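Local coordinates for lipolytic protein G-D-S-L family (Chitinophaga pinensis, PDB 4Q7Q) that probably hydrolyses ester bonds as a GDSL-family (SGNH) lipase or acylhydrolase, although its natural substrate is unknown, at residues N27-G32 and P239-N244; W54-I59 and T80-Q85; Y74-G79 and G106-I111. One frame throughout, in Å; residues are numbered along the deposited sequence.

Contact 1: N27-G32 and P239-N244; sequences NRVSKG and PSDKGN
Asp241, in the first turn of helix 241-257, grips the backbone of loop 27-32 and the side chain of Ser30 with three hydrogen bonds and a weak fourth from Ser30 N to OD2. Asp241 OD1 takes two backbone N-H groups, from Ser30 N at 2.9 Å and Lys31 N at 3.0 Å, both on the syn side and about 20° out of the carboxylate plane. Asp241 OD2 is met by the hydroxyl Ser30 OG at 2.9 Å, from above that plane. With chi1 at 66°, Ser30 OG lies between its own N and carbonyl carbon, where N and OG of one residue can both address the carboxylate. Arg36 of helix 33-40 adds a salt bridge to OD1 and would favour the charged form of Asp241. A water links the backbones beside this cluster, donating to Arg28 O at 2.6 Å and accepting from Asp241 N.

The helix start is an N-cap: Ser240 OG accepts from Gly243 N at 3.1 Å in a nearly straight bond (171°) and is also hydrogen-bonded to Asn231 O. The cap residue follows the DGLH sequence of SGNH hydrolases after one residue, Pro239; His238 and Asp235 of that sequence probably form a catalytic triad with Ser14.

Van der Waals contacts fill the remainder. Val29 spreads its two methyls along the helix start, CG1 at 3.4 Å from Asp241 OD1 and CG2 at 3.4 Å from Pro239 O. Asn244 crosses the Val29 side chain at about a right angle and lays its amide against the chain ahead of helix 33-40, with Asn244 ND2 at 3.6 Å from Gly32 CA.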
loop_
_atom_site.group_PDB
_atom_site.type_symbol
_atom_site.label_atom_id
_atom_site.label_comp_id
_atom_site.label_asym_id
_atom_site.label_seq_id
_atom_site.Cartn_x
_atom_site.Cartn_y
_atom_site.Cartn_z
ATOM N N ASN A 27 -5.374 16.483 -5.444
ATOM C CA ASN A 27 -6.600 16.740 -4.692
ATOM C C ASN A 27 -7.773 15.842 -5.089
ATOM O O ASN A 27 -8.935 16.210 -4.908
ATOM C CB ASN A 27 -6.978 18.222 -4.749
ATOM C CG ASN A 27 -5.879 19.109 -4.222
ATOM O OD1 ASN A 27 -5.525 19.040 -3.044
ATOM N ND2 ASN A 27 -5.321 19.945 -5.091
ATOM N N ARG A 28 -7.459 14.663 -5.621
ATOM C CA ARG A 28 -8.473 13.661 -5.926
ATOM C C ARG A 28 -8.981 13.001 -4.653
ATOM O O ARG A 28 -10.062 12.412 -4.641
ATOM C CB ARG A 28 -7.915 12.583 -6.859
ATOM C CG ARG A 28 -7.469 13.085 -8.223
ATOM C CD ARG A 28 -8.295 12.496 -9.349
ATOM N NE ARG A 28 -7.930 13.096 -10.628
ATOM C CZ ARG A 28 -7.529 12.420 -11.699
ATOM N NH1 ARG A 28 -7.450 11.096 -11.668
ATOM N NH2 ARG A 28 -7.225 13.073 -12.814
ATOM N N VAL A 29 -8.191 13.095 -3.588
ATOM C CA VAL A 29 -8.530 12.485 -2.305
ATOM C C VAL A 29 -8.727 13.567 -1.247
ATOM O O VAL A 29 -7.963 14.531 -1.193
ATOM C CB VAL A 29 -7.401 11.533 -1.848
ATOM C CG1 VAL A 29 -7.685 10.961 -0.457
ATOM C CG2 VAL A 29 -7.201 10.427 -2.870
ATOM N N SER A 30 -9.741 13.407 -0.400
ATOM C CA SER A 30 -9.998 14.386 0.657
ATOM C C SER A 30 -9.653 13.864 2.060
ATOM O O SER A 30 -9.374 14.648 2.962
ATOM C CB SER A 30 -11.442 14.893 0.604
ATOM O OG SER A 30 -12.362 13.862 0.911
ATOM N N LYS A 31 -9.667 12.546 2.237
ATOM C CA LYS A 31 -9.301 11.952 3.519
ATOM C C LYS A 31 -8.592 10.623 3.298
ATOM O O LYS A 31 -9.138 9.720 2.664
ATOM C CB LYS A 31 -10.530 11.738 4.415
ATOM C CG LYS A 31 -11.182 13.011 4.973
ATOM C CD LYS A 31 -12.357 12.671 5.887
ATOM C CE LYS A 31 -13.051 13.928 6.386
ATOM N NZ LYS A 31 -14.174 13.630 7.324
ATOM N N GLY A 32 -7.374 10.516 3.818
ATOM C CA GLY A 32 -6.598 9.289 3.725
ATOM C C GLY A 32 -6.996 8.276 4.783
ATOM O O GLY A 32 -7.878 8.540 5.596
ATOM N N PRO A 239 -5.176 4.635 -3.263
ATOM C CA PRO A 239 -6.593 4.667 -2.912
ATOM C C PRO A 239 -7.267 6.025 -3.100
ATOM O O PRO A 239 -6.697 7.098 -2.842
ATOM C CB PRO A 239 -6.587 4.287 -1.432
ATOM C CG PRO A 239 -5.413 3.404 -1.292
ATOM C CD PRO A 239 -4.371 3.947 -2.235
ATOM N N SER A 240 -8.507 5.947 -3.566
ATOM C CA SER A 240 -9.425 7.069 -3.544
ATOM C C SER A 240 -9.994 7.233 -2.140
ATOM O O SER A 240 -9.638 6.493 -1.226
ATOM C CB SER A 240 -10.571 6.782 -4.503
ATOM O OG SER A 240 -11.284 5.631 -4.081
ATOM N N ASP A 241 -10.902 8.187 -1.973
ATOM C CA ASP A 241 -11.635 8.299 -0.720
ATOM C C ASP A 241 -12.326 6.980 -0.380
ATOM O O ASP A 241 -12.277 6.528 0.765
ATOM C CB ASP A 241 -12.676 9.416 -0.797
ATOM C CG ASP A 241 -12.078 10.792 -0.575
ATOM O OD1 ASP A 241 -11.075 10.897 0.150
ATOM O OD2 ASP A 241 -12.629 11.779 -1.112
ATOM N N LYS A 242 -12.956 6.365 -1.383
ATOM C CA LYS A 242 -13.635 5.083 -1.205
ATOM C C LYS A 242 -12.661 3.978 -0.787
ATOM O O LYS A 242 -12.940 3.224 0.147
ATOM C CB LYS A 242 -14.365 4.683 -2.486
ATOM C CG LYS A 242 -15.130 3.382 -2.372
ATOM C CD LYS A 242 -15.813 3.014 -3.678
ATOM C CE LYS A 242 -16.666 1.768 -3.511
ATOM N N GLY A 243 -11.525 3.881 -1.475
ATOM C CA GLY A 243 -10.511 2.912 -1.105
ATOM C C GLY A 243 -10.013 3.113 0.320
ATOM O O GLY A 243 -9.915 2.154 1.087
ATOM N N ASN A 244 -9.701 4.358 0.681
ATOM C CA ASN A 244 -9.223 4.661 2.027
ATOM C C ASN A 244 -10.245 4.335 3.118
ATOM O O ASN A 244 -9.869 3.923 4.220
ATOM C CB ASN A 244 -8.770 6.117 2.138
ATOM C CG ASN A 244 -7.427 6.349 1.504
ATOM O OD1 ASN A 244 -6.496 5.573 1.703
ATOM N ND2 ASN A 244 -7.313 7.417 0.732
HETATM O O HOH W 1 -11.213 10.124 -3.997
#

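Contact 2: W54-I59 and T80-Q85; sequences WTSGGI and TNDWWQ
Thr55 and Asp82 bring the two backbones closest, their CA atoms 5.0 Å apart, where the start of helix 56-61 meets helix 80-85. The second helix opens with Thr80-Asn81-Asp82 of the GTND sequence of SGNH hydrolases, in which Asn81 probably corresponds to the asparagine that usually helps to form the oxyanion hole. Its amide is steadied by the contact: Asn81 ND2 donates to Trp54 O at 2.9 Å along a straight N-H (174°). The oxygen lies in the amide plane of Asn81, whereas the donor stands well above the carbonyl plane of Trp54. Asp82 holds the start of the other helix with both oxygens. Ser56 N reaches the syn lone pair of Asp82 OD1 at 2.8 Å, and the hydroxyl Ser56 OG comes to Asp82 OD2 at 2.7 Å from above the carboxylate plane. Arg87 forms a salt bridge to the same OD2, so this buried carboxylate is probably charged. Thr55 is the N-cap, its OG1 accepting from Gly58 N at 2.9 Å. With OG1 turned to that task (chi1 62°), the methyl Thr55 CG2 meets the amide of Gln85, lying 3.5 Å from both OE1 and NE2.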
loop_
_atom_site.group_PDB
_atom_site.type_symbol
_atom_site.label_atom_id
_atom_site.label_comp_id
_atom_site.label_asym_id
_atom_site.label_seq_id
_atom_site.Cartn_x
_atom_site.Cartn_y
_atom_site.Cartn_z
ATOM N N TRP A 54 8.914 4.252 -1.105
ATOM C CA TRP A 54 9.870 3.332 -0.491
ATOM C C TRP A 54 9.418 1.876 -0.501
ATOM O O TRP A 54 8.227 1.561 -0.415
ATOM C CB TRP A 54 10.179 3.725 0.957
ATOM C CG TRP A 54 11.027 4.949 1.135
ATOM C CD1 TRP A 54 11.076 6.061 0.333
ATOM C CD2 TRP A 54 11.922 5.200 2.221
ATOM N NE1 TRP A 54 11.966 6.981 0.859
ATOM C CE2 TRP A 54 12.493 6.473 2.018
ATOM C CE3 TRP A 54 12.309 4.463 3.341
ATOM C CZ2 TRP A 54 13.419 7.025 2.894
ATOM C CZ3 TRP A 54 13.230 5.017 4.215
ATOM C CH2 TRP A 54 13.783 6.277 3.978
ATOM N N THR A 55 10.405 0.990 -0.543
ATOM C CA THR A 55 10.174 -0.437 -0.370
ATOM C C THR A 55 10.343 -0.802 1.109
ATOM O O THR A 55 10.857 0.000 1.904
ATOM C CB THR A 55 11.185 -1.255 -1.169
ATOM O OG1 THR A 55 12.497 -0.972 -0.669
ATOM C CG2 THR A 55 11.116 -0.896 -2.654
ATOM N N SER A 56 9.936 -2.012 1.482
ATOM C CA SER A 56 10.267 -2.495 2.820
ATOM C C SER A 56 11.787 -2.561 3.006
ATOM O O SER A 56 12.293 -2.404 4.119
ATOM C CB SER A 56 9.622 -3.849 3.121
ATOM O OG SER A 56 10.229 -4.892 2.379
ATOM N N GLY A 57 12.504 -2.791 1.910
ATOM C CA GLY A 57 13.960 -2.769 1.920
ATOM C C GLY A 57 14.515 -1.407 2.312
ATOM O O GLY A 57 15.453 -1.322 3.108
ATOM N N GLY A 58 13.950 -0.337 1.757
ATOM C CA GLY A 58 14.356 1.012 2.126
ATOM C C GLY A 58 14.020 1.371 3.567
ATOM O O GLY A 58 14.826 1.985 4.281
ATOM N N ILE A 59 12.821 0.991 4.000
ATOM C CA ILE A 59 12.426 1.214 5.381
ATOM C C ILE A 59 13.395 0.490 6.327
ATOM O O ILE A 59 13.953 1.097 7.242
ATOM C CB ILE A 59 10.974 0.743 5.623
ATOM C CG1 ILE A 59 9.983 1.589 4.806
ATOM C CG2 ILE A 59 10.650 0.768 7.103
ATOM C CD1 ILE A 59 9.765 2.999 5.337
ATOM N N THR A 80 4.193 -3.253 -1.829
ATOM C CA THR A 80 3.798 -3.010 -3.207
ATOM C C THR A 80 4.975 -2.485 -4.040
ATOM O O THR A 80 5.152 -2.868 -5.202
ATOM C CB THR A 80 2.535 -2.114 -3.313
ATOM O OG1 THR A 80 1.965 -2.260 -4.618
ATOM C CG2 THR A 80 2.843 -0.647 -3.043
ATOM N N ASN A 81 5.820 -1.656 -3.441
ATOM C CA ASN A 81 6.980 -1.157 -4.176
ATOM C C ASN A 81 8.070 -2.207 -4.309
ATOM O O ASN A 81 8.776 -2.227 -5.313
ATOM C CB ASN A 81 7.515 0.134 -3.561
ATOM C CG ASN A 81 6.518 1.263 -3.656
ATOM O OD1 ASN A 81 5.788 1.370 -4.643
ATOM N ND2 ASN A 81 6.458 2.101 -2.629
ATOM N N ASP A 82 8.203 -3.073 -3.304
ATOM C CA ASP A 82 9.105 -4.215 -3.399
ATOM C C ASP A 82 8.744 -5.086 -4.590
ATOM O O ASP A 82 9.617 -5.516 -5.339
ATOM C CB ASP A 82 9.030 -5.070 -2.131
ATOM C CG ASP A 82 9.386 -4.301 -0.887
ATOM O OD1 ASP A 82 8.594 -3.425 -0.490
ATOM O OD2 ASP A 82 10.448 -4.592 -0.295
ATOM N N TRP A 83 7.453 -5.355 -4.744
ATOM C CA TRP A 83 6.979 -6.122 -5.889
ATOM C C TRP A 83 7.348 -5.456 -7.211
ATOM O O TRP A 83 7.908 -6.096 -8.111
ATOM C CB TRP A 83 5.464 -6.361 -5.819
ATOM C CG TRP A 83 4.919 -6.921 -7.103
ATOM C CD1 TRP A 83 5.002 -8.216 -7.531
ATOM C CD2 TRP A 83 4.207 -6.202 -8.126
ATOM N NE1 TRP A 83 4.393 -8.345 -8.762
ATOM C CE2 TRP A 83 3.900 -7.124 -9.147
ATOM C CE3 TRP A 83 3.814 -4.867 -8.280
ATOM C CZ2 TRP A 83 3.213 -6.758 -10.304
ATOM C CZ3 TRP A 83 3.134 -4.502 -9.425
ATOM C CH2 TRP A 83 2.836 -5.452 -10.427
ATOM N N TRP A 84 7.038 -4.169 -7.343
ATOM C CA TRP A 84 7.306 -3.490 -8.599
ATOM C C TRP A 84 8.803 -3.462 -8.911
ATOM O O TRP A 84 9.206 -3.541 -10.069
ATOM C CB TRP A 84 6.714 -2.072 -8.628
ATOM C CG TRP A 84 7.003 -1.412 -9.931
ATOM C CD1 TRP A 84 7.808 -0.330 -10.151
ATOM C CD2 TRP A 84 6.564 -1.856 -11.218
ATOM N NE1 TRP A 84 7.867 -0.053 -11.496
ATOM C CE2 TRP A 84 7.115 -0.980 -12.174
ATOM C CE3 TRP A 84 5.739 -2.902 -11.655
ATOM C CZ2 TRP A 84 6.872 -1.116 -13.538
ATOM C CZ3 TRP A 84 5.500 -3.038 -13.016
ATOM C CH2 TRP A 84 6.064 -2.151 -13.938
ATOM N N GLN A 85 9.633 -3.381 -7.878
ATOM C CA GLN A 85 11.073 -3.306 -8.093
ATOM C C GLN A 85 11.704 -4.680 -8.272
ATOM O O GLN A 85 12.889 -4.783 -8.587
ATOM C CB GLN A 85 11.745 -2.510 -6.972
ATOM C CG GLN A 85 11.352 -1.039 -7.035
ATOM C CD GLN A 85 12.027 -0.174 -5.992
ATOM O OE1 GLN A 85 13.114 -0.494 -5.502
ATOM N NE2 GLN A 85 11.386 0.941 -5.654
HETATM O O HOH W 2 6.112 -0.700 -0.431
#

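Contact 3: Y74-G79 and G106-I111; sequences YSVFLG and GSFRII
Val76 of strand 73-77 and Leu78, two residues further on, pack against Phe108 and Ile111 of helix 104-118. The helix lies in the beta-alpha-beta crossover that leads from this strand to its parallel neighbour 123-127, in the flavodoxin-like core of the SGNH fold. All four side chains are buried, and the contact between the segments is apolar. The closer meetings involve side-chain ends: Leu78 and Ile111 reach toward each other tip to tip, Leu78 CD1 3.7 Å from Ile111 CD1. Val76 CG1 lies 3.8 Å from Phe108 CE2, the two side chains sliding past each other in opposite directions. Between Val76 CG2 and Ile111 CG2 the fit is looser, at 4.1 Å. Even the nearest CA atoms, those of Val76 and Ile111, are 8.6 Å apart, so side chains do most of the bridging. Val164 and Ile167 of helix 157-171 also pack on Phe108. On the partly exposed side of helix 104-118, Arg109 and Ile110 take no part: Arg109 NE donates a hydrogen bond to Asp94 O, while Ile110 packs on Ile63 and Ala60. Beside Leu78 the ring of Phe108 turns its edge to the backbone, with Phe108 CZ 4.0 Å from Leu78 O near the ring plane.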
loop_
_atom_site.group_PDB
_atom_site.type_symbol
_atom_site.label_atom_id
_atom_site.label_comp_id
_atom_site.label_asym_id
_atom_site.label_seq_id
_atom_site.Cartn_x
_atom_site.Cartn_y
_atom_site.Cartn_z
ATOM N N TYR A 74 1.934 -0.112 16.425
ATOM C CA TYR A 74 2.562 0.136 15.140
ATOM C C TYR A 74 1.835 -0.666 14.074
ATOM O O TYR A 74 1.531 -1.845 14.277
ATOM C CB TYR A 74 4.030 -0.296 15.169
ATOM C CG TYR A 74 4.893 0.439 16.174
ATOM C CD1 TYR A 74 4.820 0.149 17.538
ATOM C CD2 TYR A 74 5.802 1.410 15.763
ATOM C CE1 TYR A 74 5.615 0.810 18.459
ATOM C CE2 TYR A 74 6.605 2.084 16.684
ATOM C CZ TYR A 74 6.507 1.775 18.032
ATOM O OH TYR A 74 7.291 2.424 18.967
ATOM N N SER A 75 1.539 -0.030 12.944
ATOM C CA SER A 75 1.109 -0.782 11.771
ATOM C C SER A 75 2.196 -0.715 10.710
ATOM O O SER A 75 2.950 0.265 10.627
ATOM C CB SER A 75 -0.236 -0.287 11.222
ATOM O OG SER A 75 -0.192 1.081 10.862
ATOM N N VAL A 76 2.304 -1.778 9.920
ATOM C CA VAL A 76 3.278 -1.831 8.843
ATOM C C VAL A 76 2.557 -2.188 7.554
ATOM O O VAL A 76 1.947 -3.253 7.451
ATOM C CB VAL A 76 4.384 -2.869 9.127
ATOM C CG1 VAL A 76 5.425 -2.884 8.006
ATOM C CG2 VAL A 76 5.048 -2.571 10.471
ATOM N N PHE A 77 2.634 -1.291 6.578
ATOM C CA PHE A 77 1.877 -1.415 5.337
ATOM C C PHE A 77 2.868 -1.209 4.191
ATOM O O PHE A 77 3.034 -0.094 3.684
ATOM C CB PHE A 77 0.791 -0.332 5.339
ATOM C CG PHE A 77 -0.228 -0.432 4.224
ATOM C CD1 PHE A 77 -0.142 -1.387 3.217
ATOM C CD2 PHE A 77 -1.282 0.472 4.189
ATOM C CE1 PHE A 77 -1.093 -1.430 2.199
ATOM C CE2 PHE A 77 -2.242 0.419 3.188
ATOM C CZ PHE A 77 -2.139 -0.527 2.187
ATOM N N LEU A 78 3.544 -2.290 3.807
ATOM C CA LEU A 78 4.645 -2.245 2.851
ATOM C C LEU A 78 4.607 -3.444 1.927
ATOM O O LEU A 78 4.052 -4.480 2.274
ATOM C CB LEU A 78 5.986 -2.268 3.586
ATOM C CG LEU A 78 6.296 -1.057 4.454
ATOM C CD1 LEU A 78 7.469 -1.381 5.381
ATOM C CD2 LEU A 78 6.594 0.152 3.572
ATOM N N GLY A 79 5.224 -3.307 0.763
ATOM C CA GLY A 79 5.426 -4.442 -0.104
ATOM C C GLY A 79 5.111 -4.175 -1.564
ATOM O O GLY A 79 5.704 -4.789 -2.454
ATOM N N GLY A 106 13.245 -10.772 5.150
ATOM C CA GLY A 106 14.357 -10.185 5.883
ATOM C C GLY A 106 14.075 -8.764 6.356
ATOM O O GLY A 106 14.368 -8.407 7.499
ATOM N N SER A 107 13.492 -7.953 5.477
ATOM C CA SER A 107 13.158 -6.569 5.819
ATOM C C SER A 107 12.152 -6.523 6.953
ATOM O O SER A 107 12.240 -5.672 7.836
ATOM C CB SER A 107 12.578 -5.830 4.613
ATOM O OG SER A 107 13.535 -5.727 3.577
ATOM N N PHE A 108 11.180 -7.427 6.922
ATOM C CA PHE A 108 10.180 -7.443 7.982
ATOM C C PHE A 108 10.790 -7.865 9.310
ATOM O O PHE A 108 10.376 -7.371 10.361
ATOM C CB PHE A 108 8.966 -8.291 7.608
ATOM C CG PHE A 108 7.933 -7.535 6.821
ATOM C CD1 PHE A 108 8.169 -7.189 5.503
ATOM C CD2 PHE A 108 6.729 -7.166 7.403
ATOM C CE1 PHE A 108 7.216 -6.483 4.769
ATOM C CE2 PHE A 108 5.774 -6.463 6.683
ATOM C CZ PHE A 108 6.014 -6.121 5.359
ATOM N N ARG A 109 11.789 -8.742 9.262
ATOM C CA ARG A 109 12.524 -9.113 10.465
ATOM C C ARG A 109 13.170 -7.878 11.097
ATOM O O ARG A 109 13.049 -7.646 12.304
ATOM C CB ARG A 109 13.582 -10.187 10.161
ATOM C CG ARG A 109 14.556 -10.427 11.319
ATOM C CD ARG A 109 15.676 -11.402 10.935
ATOM N NE ARG A 109 16.234 -11.089 9.621
ATOM C CZ ARG A 109 17.115 -10.122 9.389
ATOM N NH1 ARG A 109 17.546 -9.903 8.153
ATOM N NH2 ARG A 109 17.558 -9.364 10.387
ATOM N N ILE A 110 13.831 -7.076 10.271
ATOM C CA ILE A 110 14.474 -5.848 10.725
ATOM C C ILE A 110 13.459 -4.856 11.300
ATOM O O ILE A 110 13.671 -4.282 12.371
ATOM C CB ILE A 110 15.259 -5.197 9.562
ATOM C CG1 ILE A 110 16.429 -6.098 9.167
ATOM C CG2 ILE A 110 15.730 -3.793 9.925
ATOM C CD1 ILE A 110 17.163 -5.606 7.955
ATOM N N ILE A 111 12.346 -4.671 10.595
ATOM C CA ILE A 111 11.332 -3.711 11.013
ATOM C C ILE A 111 10.652 -4.124 12.313
ATOM O O ILE A 111 10.536 -3.324 13.242
ATOM C CB ILE A 111 10.272 -3.504 9.917
ATOM C CG1 ILE A 111 10.910 -2.849 8.692
ATOM C CG2 ILE A 111 9.117 -2.652 10.436
ATOM C CD1 ILE A 111 10.079 -2.981 7.418
#

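How the contacts relate
From the N terminus, the chain passes strand 6-12 and enters loop 27-32, the first half of contact 1, whose partner comes 207 residues later at the start of helix 241-257. Contacts 2 and 3 nest inside this closure and cross each other: 54-59 opens contact 2, 74-79 opens contact 3, 80-85 closes the former and 106-111 the latter. Contact 2 joins the start of helix 56-61 to helix 80-85; contact 3 joins the strand 73-77 region to helix 104-118. Strand 73-77 leads through Leu78 and Gly79 into helix 80-85, and Ile59 CG2 lies 3.8 Å from Ile111 CD1. Contact 1, across the chain's centre, ties the C-terminal helix to the loop before helix 33-40.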